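Long-range contacts in tRNA dimethylallyltransferase (Staphylococcus epidermidis ATCC 12228, PDB 3D3Q), which probably transfers a dimethylallyl group from dimethylallyl diphosphate to adenine 37 of tRNAs that read codons beginning with uridine: residues L23-F31 against E57-Y65; Y108-Y116 against Q190-L200. All coordinates share one frame; numbering follows the deposited sequence.

Interaction 1: residues L23-F31 against E57-Y65; sequences LSIEVAKKF and EEMEGIPHY
Ile25, on the helix that covers residues 20-30, faces the irregular turns leading into strand 64-65, and the backbones come nearest at Ile25 CA and Ile62 CA, 6.7 Å apart. Both isoleucines point their CB toward the other segment and slide past each other in opposite directions, Ile25 CG2 lying 3.9 Å from Ile62 CG1. The two branches of Ile25 divide the work: CG2, anti to the backbone N, takes Ile62, while CG1, beside that N (chi1 -62°), carries CD1 over the backbone of Glu58 and Met59. CG1 also meets the edge of the His64 ring in its plane, 4.0 Å from His64 NE2. Met59, present as selenomethionine, lays its CG over one face of that ring. The small Ala28, one helical turn on, lets Ile62 come close to the helix, with Ala28 CB 3.7 Å from Ile62 CG2.

This helix is the one that follows the P-loop in the P-loop NTPase fold, and the contact joins it to the loop entering an edge strand of the parallel sheet. Ile25 and His64 both also touch Ile35 of the neighbouring strand 33-37.

Beside this apolar centre Glu26, Lys29 and Glu60 form a salt-bridge network. Lys29 bends at chi3 (-58°), and its NZ reaches Glu60 OE1 at 2.9 Å on the syn side, 30° out of the carboxylate plane, while CG packs on Ile62 CD1. The same ammonium bridges to Glu26 OE2 at 3.6 Å, so one ammonium group probably eases the repulsion between the two carboxylates, whose Glu26 OE2 and Glu60 OE1 are 4.0 Å apart. Glu60 and Gly61 occupy the middle of a type I' turn, whose backbone angles at Gly61 suit a residue without a CB.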
loop_
_atom_site.group_PDB
_atom_site.type_symbol
_atom_site.label_atom_id
_atom_site.label_comp_id
_atom_site.label_asym_id
_atom_site.label_seq_id
_atom_site.Cartn_x
_atom_site.Cartn_y
_atom_site.Cartn_z
ATOM N N LEU A 23 -9.012 -9.606 3.784
ATOM C CA LEU A 23 -10.020 -9.038 2.900
ATOM C C LEU A 23 -9.860 -9.561 1.469
ATOM O O LEU A 23 -10.844 -9.913 0.825
ATOM C CB LEU A 23 -9.932 -7.506 2.912
ATOM C CG LEU A 23 -10.903 -6.758 1.983
ATOM C CD1 LEU A 23 -12.323 -7.001 2.416
ATOM C CD2 LEU A 23 -10.593 -5.297 2.020
ATOM N N SER A 24 -8.623 -9.614 0.977
ATOM C CA SER A 24 -8.368 -10.111 -0.381
ATOM C C SER A 24 -8.963 -11.501 -0.573
ATOM O O SER A 24 -9.666 -11.752 -1.540
ATOM C CB SER A 24 -6.869 -10.177 -0.682
ATOM O OG SER A 24 -6.319 -8.882 -0.798
ATOM N N ILE A 25 -8.682 -12.402 0.353
ATOM C CA ILE A 25 -9.194 -13.748 0.245
ATOM C C ILE A 25 -10.728 -13.759 0.262
ATOM O O ILE A 25 -11.360 -14.471 -0.532
ATOM C CB ILE A 25 -8.608 -14.626 1.374
ATOM C CG1 ILE A 25 -7.086 -14.689 1.206
ATOM C CG2 ILE A 25 -9.205 -16.012 1.346
ATOM C CD1 ILE A 25 -6.393 -15.606 2.158
ATOM N N GLU A 26 -11.336 -12.962 1.139
ATOM C CA GLU A 26 -12.802 -12.896 1.221
ATOM C C GLU A 26 -13.414 -12.439 -0.106
ATOM O O GLU A 26 -14.456 -12.947 -0.521
ATOM C CB GLU A 26 -13.235 -11.955 2.358
ATOM C CG GLU A 26 -12.933 -12.510 3.759
ATOM C CD GLU A 26 -13.681 -13.815 4.077
ATOM O OE1 GLU A 26 -14.915 -13.764 4.331
ATOM O OE2 GLU A 26 -13.034 -14.898 4.062
ATOM N N VAL A 27 -12.759 -11.480 -0.759
ATOM C CA VAL A 27 -13.217 -10.973 -2.046
ATOM C C VAL A 27 -12.989 -12.057 -3.093
ATOM O O VAL A 27 -13.807 -12.264 -3.980
ATOM C CB VAL A 27 -12.434 -9.728 -2.455
ATOM C CG1 VAL A 27 -12.817 -9.309 -3.847
ATOM C CG2 VAL A 27 -12.698 -8.626 -1.473
ATOM N N ALA A 28 -11.867 -12.753 -2.965
ATOM C CA ALA A 28 -11.515 -13.811 -3.882
ATOM C C ALA A 28 -12.511 -14.952 -3.788
ATOM O O ALA A 28 -12.801 -15.622 -4.783
ATOM C CB ALA A 28 -10.126 -14.314 -3.582
ATOM N N LYS A 29 -13.042 -15.181 -2.594
ATOM C CA LYS A 29 -14.009 -16.252 -2.408
ATOM C C LYS A 29 -15.414 -15.865 -2.835
ATOM O O LYS A 29 -16.203 -16.737 -3.164
ATOM C CB LYS A 29 -14.045 -16.706 -0.949
ATOM C CG LYS A 29 -12.835 -17.509 -0.506
ATOM C CD LYS A 29 -13.149 -18.322 0.755
ATOM C CE LYS A 29 -13.601 -17.435 1.931
ATOM N NZ LYS A 29 -13.970 -18.219 3.154
ATOM N N LYS A 30 -15.736 -14.576 -2.830
ATOM C CA LYS A 30 -17.073 -14.166 -3.221
ATOM C C LYS A 30 -17.162 -13.902 -4.725
ATOM O O LYS A 30 -18.256 -13.871 -5.279
ATOM C CB LYS A 30 -17.502 -12.923 -2.428
ATOM C CG LYS A 30 -18.984 -12.571 -2.511
ATOM C CD LYS A 30 -19.282 -11.316 -1.704
ATOM C CE LYS A 30 -20.778 -11.050 -1.584
ATOM N NZ LYS A 30 -21.057 -9.918 -0.641
ATOM N N PHE A 31 -16.016 -13.728 -5.387
ATOM C CA PHE A 31 -15.979 -13.469 -6.829
ATOM C C PHE A 31 -14.974 -14.368 -7.512
ATOM O O PHE A 31 -14.330 -13.963 -8.479
ATOM C CB PHE A 31 -15.617 -12.016 -7.089
ATOM C CG PHE A 31 -16.575 -11.056 -6.480
ATOM C CD1 PHE A 31 -17.752 -10.722 -7.137
ATOM C CD2 PHE A 31 -16.340 -10.533 -5.215
ATOM C CE1 PHE A 31 -18.690 -9.875 -6.537
ATOM C CE2 PHE A 31 -17.266 -9.688 -4.601
ATOM C CZ PHE A 31 -18.446 -9.357 -5.261
ATOM N N GLU A 57 -2.227 -22.602 4.310
ATOM C CA GLU A 57 -3.481 -22.870 4.996
ATOM C C GLU A 57 -4.383 -21.676 5.049
ATOM O O GLU A 57 -5.579 -21.787 4.840
ATOM C CB GLU A 57 -3.229 -23.320 6.424
ATOM C CG GLU A 57 -4.496 -23.688 7.183
ATOM C CD GLU A 57 -4.237 -23.902 8.674
ATOM O OE1 GLU A 57 -5.134 -24.410 9.382
ATOM O OE2 GLU A 57 -3.132 -23.545 9.134
ATOM N N GLU A 58 -3.805 -20.530 5.356
ATOM C CA GLU A 58 -4.575 -19.313 5.461
ATOM C C GLU A 58 -5.143 -18.857 4.126
ATOM O O GLU A 58 -6.131 -18.126 4.084
ATOM C CB GLU A 58 -3.708 -18.223 6.080
ATOM C CG GLU A 58 -3.127 -18.621 7.437
ATOM C CD GLU A 58 -2.272 -17.527 8.050
ATOM O OE1 GLU A 58 -1.321 -17.069 7.374
ATOM O OE2 GLU A 58 -2.551 -17.133 9.208
HETATM N N MSE A 59 -4.528 -19.296 3.034
HETATM C CA MSE A 59 -4.991 -18.930 1.692
HETATM C C MSE A 59 -6.359 -19.517 1.373
HETATM O O MSE A 59 -6.931 -19.226 0.324
HETATM C CB MSE A 59 -3.999 -19.417 0.639
HETATM C CG MSE A 59 -2.650 -18.738 0.671
HETATM SE SE MSE A 59 -1.499 -19.381 -0.758
HETATM C CE MSE A 59 0.187 -19.465 0.203
ATOM N N GLU A 60 -6.860 -20.354 2.281
ATOM C CA GLU A 60 -8.161 -21.015 2.140
ATOM C C GLU A 60 -8.491 -21.510 0.736
ATOM O O GLU A 60 -9.629 -21.394 0.297
ATOM C CB GLU A 60 -9.278 -20.085 2.621
ATOM C CG GLU A 60 -9.557 -20.171 4.111
ATOM C CD GLU A 60 -10.283 -18.944 4.635
ATOM O OE1 GLU A 60 -11.175 -18.422 3.920
ATOM O OE2 GLU A 60 -9.969 -18.506 5.769
ATOM N N GLY A 61 -7.511 -22.064 0.035
ATOM C CA GLY A 61 -7.792 -22.568 -1.293
ATOM C C GLY A 61 -7.518 -21.573 -2.398
ATOM O O GLY A 61 -7.105 -21.955 -3.492
ATOM N N ILE A 62 -7.747 -20.294 -2.139
ATOM C CA ILE A 62 -7.493 -19.287 -3.156
ATOM C C ILE A 62 -6.026 -19.321 -3.575
ATOM O O ILE A 62 -5.129 -19.184 -2.749
ATOM C CB ILE A 62 -7.792 -17.885 -2.633
ATOM C CG1 ILE A 62 -9.246 -17.798 -2.151
ATOM C CG2 ILE A 62 -7.456 -16.868 -3.715
ATOM C CD1 ILE A 62 -10.270 -18.030 -3.227
ATOM N N PRO A 63 -5.760 -19.502 -4.869
ATOM C CA PRO A 63 -4.379 -19.545 -5.361
ATOM C C PRO A 63 -3.649 -18.196 -5.324
ATOM O O PRO A 63 -4.180 -17.191 -5.790
ATOM C CB PRO A 63 -4.543 -20.076 -6.788
ATOM C CG PRO A 63 -5.891 -19.563 -7.185
ATOM C CD PRO A 63 -6.709 -19.829 -5.946
ATOM N N HIS A 64 -2.436 -18.181 -4.766
ATOM C CA HIS A 64 -1.643 -16.955 -4.683
ATOM C C HIS A 64 -0.366 -17.011 -5.558
ATOM O O HIS A 64 0.282 -18.053 -5.677
ATOM C CB HIS A 64 -1.258 -16.648 -3.222
ATOM C CG HIS A 64 -2.414 -16.277 -2.343
ATOM N ND1 HIS A 64 -2.271 -15.480 -1.227
ATOM C CD2 HIS A 64 -3.727 -16.611 -2.391
ATOM C CE1 HIS A 64 -3.439 -15.338 -0.628
ATOM N NE2 HIS A 64 -4.340 -16.014 -1.316
ATOM N N TYR A 65 -0.021 -15.880 -6.175
ATOM C CA TYR A 65 1.159 -15.794 -7.024
ATOM C C TYR A 65 2.135 -14.778 -6.469
ATOM O O TYR A 65 1.770 -13.965 -5.614
ATOM C CB TYR A 65 0.781 -15.391 -8.449
ATOM C CG TYR A 65 -0.273 -16.278 -9.055
ATOM C CD1 TYR A 65 -1.605 -15.884 -9.081
ATOM C CD2 TYR A 65 0.059 -17.531 -9.587
ATOM C CE1 TYR A 65 -2.587 -16.712 -9.624
ATOM C CE2 TYR A 65 -0.916 -18.373 -10.129
ATOM C CZ TYR A 65 -2.232 -17.956 -10.149
ATOM O OH TYR A 65 -3.183 -18.762 -10.720
#

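Interaction 2: residues Y108-Y116 against Q190-L200; sequences YIQSLLYNY and QQFTENYDTLL
A single antiparallel beta bridge between Tyr114 and Glu194, a non-hydrogen-bonded pair, ties the loop after helix 106-113 to the loop between helix 184-192 and strand 197-204. It draws together the two ends of a largely helical excursion from the alpha/beta core of this P-loop NTPase relative. The pair is flanked by two backbone bonds: Asn195 N gives to Leu113 O at 2.9 Å, nearly straight (168° at the hydrogen), and Asn115 N gives to Thr193 O at 2.8 Å, tilted from the carbonyl plane.

The Tyr114 ring packs on the last turn of helix 184-192. Its CG lies beside the backbone N (chi1 -47°), which brings the ring over to the end of that helix. Leu113 CB covers one face. On the opposite face the extended Gln190 side chain runs obliquely, its amide stacked at 22° to the ring and its CG 4.0 Å from the centroid of the Tyr114 ring in a CH-pi contact. A glutamine suits this place because its methylenes and flat amide pack on an aromatic face while its polar end bonds to other parts of the chain, NE2 to Lys287 O and OE1 to Arg186 NE. Glu194 CB meets the Tyr114 ring edge in plane, and its carboxylate pairs with Lys6.

Nearer the sheet, helix 108-113 runs roughly antiparallel to strand 197-200, their axes 11.4 Å apart at closest approach. Aliphatic groups meet between them: Leu113 reaches Thr198 CG2 with CD2 and Leu200 with CD1, and Ile109 CG2 lies 4.3 Å from Leu200 CD1. Tyr196 crosses Leu112 at about a right angle, its CE1 3.9 Å from Leu112 CD1, while Leu112 O lies at the ring edge, in the plane.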
loop_
_atom_site.group_PDB
_atom_site.type_symbol
_atom_site.label_atom_id
_atom_site.label_comp_id
_atom_site.label_asym_id
_atom_site.label_seq_id
_atom_site.Cartn_x
_atom_site.Cartn_y
_atom_site.Cartn_z
ATOM N N TYR A 108 5.654 0.042 -6.730
ATOM C CA TYR A 108 5.153 -1.196 -7.322
ATOM C C TYR A 108 3.723 -1.121 -7.819
ATOM O O TYR A 108 3.389 -1.734 -8.820
ATOM C CB TYR A 108 5.251 -2.350 -6.326
ATOM C CG TYR A 108 6.657 -2.784 -6.000
ATOM C CD1 TYR A 108 7.104 -4.056 -6.348
ATOM C CD2 TYR A 108 7.541 -1.918 -5.339
ATOM C CE1 TYR A 108 8.399 -4.466 -6.054
ATOM C CE2 TYR A 108 8.844 -2.312 -5.037
ATOM C CZ TYR A 108 9.268 -3.595 -5.400
ATOM O OH TYR A 108 10.558 -4.001 -5.116
ATOM N N ILE A 109 2.874 -0.382 -7.119
ATOM C CA ILE A 109 1.493 -0.296 -7.530
ATOM C C ILE A 109 1.238 0.666 -8.674
ATOM O O ILE A 109 0.536 0.321 -9.619
ATOM C CB ILE A 109 0.594 0.072 -6.354
ATOM C CG1 ILE A 109 0.709 -0.997 -5.281
ATOM C CG2 ILE A 109 -0.851 0.171 -6.807
ATOM C CD1 ILE A 109 0.371 -2.408 -5.772
ATOM N N GLN A 110 1.790 1.870 -8.613
ATOM C CA GLN A 110 1.551 2.795 -9.706
ATOM C C GLN A 110 2.279 2.342 -10.970
ATOM O O GLN A 110 1.759 2.460 -12.086
ATOM C CB GLN A 110 1.959 4.229 -9.332
ATOM C CG GLN A 110 3.426 4.568 -9.463
ATOM C CD GLN A 110 3.659 6.076 -9.496
ATOM O OE1 GLN A 110 4.801 6.537 -9.504
ATOM N NE2 GLN A 110 2.569 6.850 -9.523
ATOM N N SER A 111 3.472 1.795 -10.798
ATOM C CA SER A 111 4.248 1.330 -11.943
ATOM C C SER A 111 3.427 0.313 -12.730
ATOM O O SER A 111 3.537 0.215 -13.953
ATOM C CB SER A 111 5.566 0.707 -11.462
ATOM O OG SER A 111 6.293 1.618 -10.655
ATOM N N LEU A 112 2.587 -0.421 -12.008
ATOM C CA LEU A 112 1.724 -1.442 -12.596
ATOM C C LEU A 112 0.415 -0.890 -13.125
ATOM O O LEU A 112 -0.164 -1.433 -14.063
ATOM C CB LEU A 112 1.409 -2.526 -11.552
ATOM C CG LEU A 112 0.279 -3.521 -11.845
ATOM C CD1 LEU A 112 0.570 -4.329 -13.109
ATOM C CD2 LEU A 112 0.116 -4.427 -10.649
ATOM N N LEU A 113 -0.060 0.185 -12.518
ATOM C CA LEU A 113 -1.327 0.765 -12.931
ATOM C C LEU A 113 -1.227 1.733 -14.103
ATOM O O LEU A 113 -2.096 1.750 -14.971
ATOM C CB LEU A 113 -1.984 1.468 -11.740
ATOM C CG LEU A 113 -2.284 0.540 -10.558
ATOM C CD1 LEU A 113 -2.828 1.348 -9.402
ATOM C CD2 LEU A 113 -3.283 -0.527 -10.985
ATOM N N TYR A 114 -0.151 2.508 -14.143
ATOM C CA TYR A 114 0.026 3.509 -15.183
ATOM C C TYR A 114 1.277 3.321 -16.008
ATOM O O TYR A 114 2.290 2.859 -15.502
ATOM C CB TYR A 114 0.072 4.888 -14.534
ATOM C CG TYR A 114 -1.033 5.106 -13.531
ATOM C CD1 TYR A 114 -2.357 4.999 -13.920
ATOM C CD2 TYR A 114 -0.752 5.411 -12.197
ATOM C CE1 TYR A 114 -3.382 5.183 -13.023
ATOM C CE2 TYR A 114 -1.777 5.603 -11.277
ATOM C CZ TYR A 114 -3.100 5.484 -11.710
ATOM O OH TYR A 114 -4.160 5.663 -10.861
ATOM N N ASN A 115 1.213 3.699 -17.278
ATOM C CA ASN A 115 2.367 3.590 -18.152
ATOM C C ASN A 115 3.109 4.895 -18.292
ATOM O O ASN A 115 3.309 5.359 -19.408
ATOM C CB ASN A 115 1.940 3.155 -19.534
ATOM C CG ASN A 115 1.928 1.680 -19.684
ATOM O OD1 ASN A 115 1.693 1.175 -20.773
ATOM N ND2 ASN A 115 2.187 0.960 -18.587
ATOM N N TYR A 116 3.513 5.494 -17.181
ATOM C CA TYR A 116 4.232 6.754 -17.250
ATOM C C TYR A 116 5.341 6.779 -16.211
ATOM O O TYR A 116 5.278 6.071 -15.202
ATOM C CB TYR A 116 3.263 7.957 -17.065
ATOM C CG TYR A 116 3.024 8.432 -15.620
ATOM C CD1 TYR A 116 3.900 9.335 -14.989
ATOM C CD2 TYR A 116 1.939 7.939 -14.859
ATOM C CE1 TYR A 116 3.702 9.720 -13.643
ATOM C CE2 TYR A 116 1.741 8.328 -13.516
ATOM C CZ TYR A 116 2.630 9.208 -12.927
ATOM O OH TYR A 116 2.470 9.548 -11.618
ATOM N N GLN A 190 -2.986 10.148 -15.435
ATOM C CA GLN A 190 -3.262 8.849 -14.826
ATOM C C GLN A 190 -4.488 8.229 -15.472
ATOM O O GLN A 190 -4.602 7.008 -15.575
ATOM C CB GLN A 190 -3.475 8.984 -13.320
ATOM C CG GLN A 190 -2.198 9.293 -12.561
ATOM C CD GLN A 190 -2.419 9.328 -11.066
ATOM O OE1 GLN A 190 -3.517 9.643 -10.607
ATOM N NE2 GLN A 190 -1.377 9.019 -10.296
ATOM N N GLN A 191 -5.391 9.081 -15.938
ATOM C CA GLN A 191 -6.611 8.625 -16.577
ATOM C C GLN A 191 -6.378 8.074 -17.979
ATOM O O GLN A 191 -7.144 7.250 -18.474
ATOM C CB GLN A 191 -7.590 9.782 -16.640
ATOM C CG GLN A 191 -8.897 9.465 -17.297
ATOM C CD GLN A 191 -9.663 10.732 -17.600
ATOM O OE1 GLN A 191 -9.250 11.526 -18.459
ATOM N NE2 GLN A 191 -10.770 10.949 -16.884
ATOM N N PHE A 192 -5.309 8.518 -18.617
ATOM C CA PHE A 192 -5.035 8.073 -19.967
ATOM C C PHE A 192 -3.955 7.018 -20.065
ATOM O O PHE A 192 -3.930 6.259 -21.033
ATOM C CB PHE A 192 -4.658 9.274 -20.835
ATOM C CG PHE A 192 -4.310 8.919 -22.256
ATOM C CD1 PHE A 192 -5.247 8.313 -23.090
ATOM C CD2 PHE A 192 -3.041 9.208 -22.766
ATOM C CE1 PHE A 192 -4.926 8.001 -24.403
ATOM C CE2 PHE A 192 -2.713 8.899 -24.076
ATOM C CZ PHE A 192 -3.656 8.294 -24.896
ATOM N N THR A 193 -3.057 6.982 -19.085
ATOM C CA THR A 193 -1.969 6.006 -19.099
ATOM C C THR A 193 -2.303 4.783 -18.281
ATOM O O THR A 193 -1.427 3.963 -18.014
ATOM C CB THR A 193 -0.659 6.539 -18.500
ATOM O OG1 THR A 193 -0.658 7.969 -18.493
ATOM C CG2 THR A 193 0.507 6.045 -19.319
ATOM N N GLU A 194 -3.562 4.666 -17.875
ATOM C CA GLU A 194 -3.982 3.531 -17.058
ATOM C C GLU A 194 -4.164 2.251 -17.854
ATOM O O GLU A 194 -4.825 2.236 -18.882
ATOM C CB GLU A 194 -5.273 3.850 -16.311
ATOM C CG GLU A 194 -6.422 4.229 -17.209
ATOM C CD GLU A 194 -7.693 4.507 -16.426
ATOM O OE1 GLU A 194 -8.675 5.008 -17.036
ATOM O OE2 GLU A 194 -7.713 4.216 -15.201
ATOM N N ASN A 195 -3.585 1.172 -17.347
ATOM C CA ASN A 195 -3.657 -0.093 -18.014
ATOM C C ASN A 195 -4.855 -0.917 -17.638
ATOM O O ASN A 195 -5.243 -1.802 -18.383
ATOM C CB ASN A 195 -2.395 -0.891 -17.747
ATOM C CG ASN A 195 -1.144 -0.131 -18.139
ATOM O OD1 ASN A 195 -1.134 0.587 -19.143
ATOM N ND2 ASN A 195 -0.082 -0.276 -17.347
ATOM N N TYR A 196 -5.460 -0.645 -16.493
ATOM C CA TYR A 196 -6.603 -1.446 -16.092
ATOM C C TYR A 196 -7.769 -0.651 -15.547
ATOM O O TYR A 196 -7.620 0.502 -15.144
ATOM C CB TYR A 196 -6.175 -2.472 -15.034
ATOM C CG TYR A 196 -4.905 -3.221 -15.363
ATOM C CD1 TYR A 196 -3.657 -2.729 -14.981
ATOM C CD2 TYR A 196 -4.954 -4.434 -16.052
ATOM C CE1 TYR A 196 -2.487 -3.439 -15.274
ATOM C CE2 TYR A 196 -3.797 -5.144 -16.353
ATOM C CZ TYR A 196 -2.574 -4.649 -15.962
ATOM O OH TYR A 196 -1.452 -5.383 -16.258
ATOM N N ASP A 197 -8.934 -1.291 -15.555
ATOM C CA ASP A 197 -10.158 -0.708 -15.007
ATOM C C ASP A 197 -10.056 -0.986 -13.505
ATOM O O ASP A 197 -10.830 -1.777 -12.950
ATOM C CB ASP A 197 -11.392 -1.422 -15.564
ATOM C CG ASP A 197 -12.660 -1.030 -14.831
ATOM O OD1 ASP A 197 -13.673 -1.757 -14.922
ATOM O OD2 ASP A 197 -12.643 0.016 -14.151
ATOM N N THR A 198 -9.102 -0.325 -12.854
ATOM C CA THR A 198 -8.818 -0.532 -11.431
ATOM C C THR A 198 -9.853 -0.117 -10.392
ATOM O O THR A 198 -10.565 0.867 -10.551
ATOM C CB THR A 198 -7.467 0.139 -11.036
ATOM O OG1 THR A 198 -7.654 1.553 -10.906
ATOM C CG2 THR A 198 -6.396 -0.130 -12.100
ATOM N N LEU A 199 -9.921 -0.907 -9.329
ATOM C CA LEU A 199 -10.807 -0.643 -8.209
ATOM C C LEU A 199 -9.854 -0.585 -7.016
ATOM O O LEU A 199 -9.788 -1.501 -6.205
ATOM C CB LEU A 199 -11.827 -1.772 -8.044
ATOM C CG LEU A 199 -12.754 -1.734 -6.821
ATOM C CD1 LEU A 199 -13.176 -0.313 -6.464
ATOM C CD2 LEU A 199 -13.954 -2.595 -7.133
ATOM N N LEU A 200 -9.097 0.502 -6.946
ATOM C CA LEU A 200 -8.101 0.692 -5.910
ATOM C C LEU A 200 -8.681 1.034 -4.548
ATOM O O LEU A 200 -9.247 2.107 -4.355
ATOM C CB LEU A 200 -7.132 1.781 -6.355
ATOM C CG LEU A 200 -5.873 2.013 -5.538
ATOM C CD1 LEU A 200 -4.950 0.800 -5.608
ATOM C CD2 LEU A 200 -5.164 3.243 -6.087
#

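Interactions 1 and 2 follow one another along the chain, the first closing before the second opens. Their centres lie 23 Å apart and their nearest atoms about 8 Å, so they do not touch, but both reach the same parallel sheet: residues 57-65 lead into its outer strand 64-65, whereas residues 190-200 enter strand 197-204, beside strand 8-13. Both lie near the loop that probably binds ATP and substrate. In interaction 1 the side chain of Ile25 is about 5 Å from that of Thr21; in interaction 2 the side chain of Ile109 is about 9 Å from that of Lys20 and about 6 Å from that of Thr105, a probable tRNA-contacting residue.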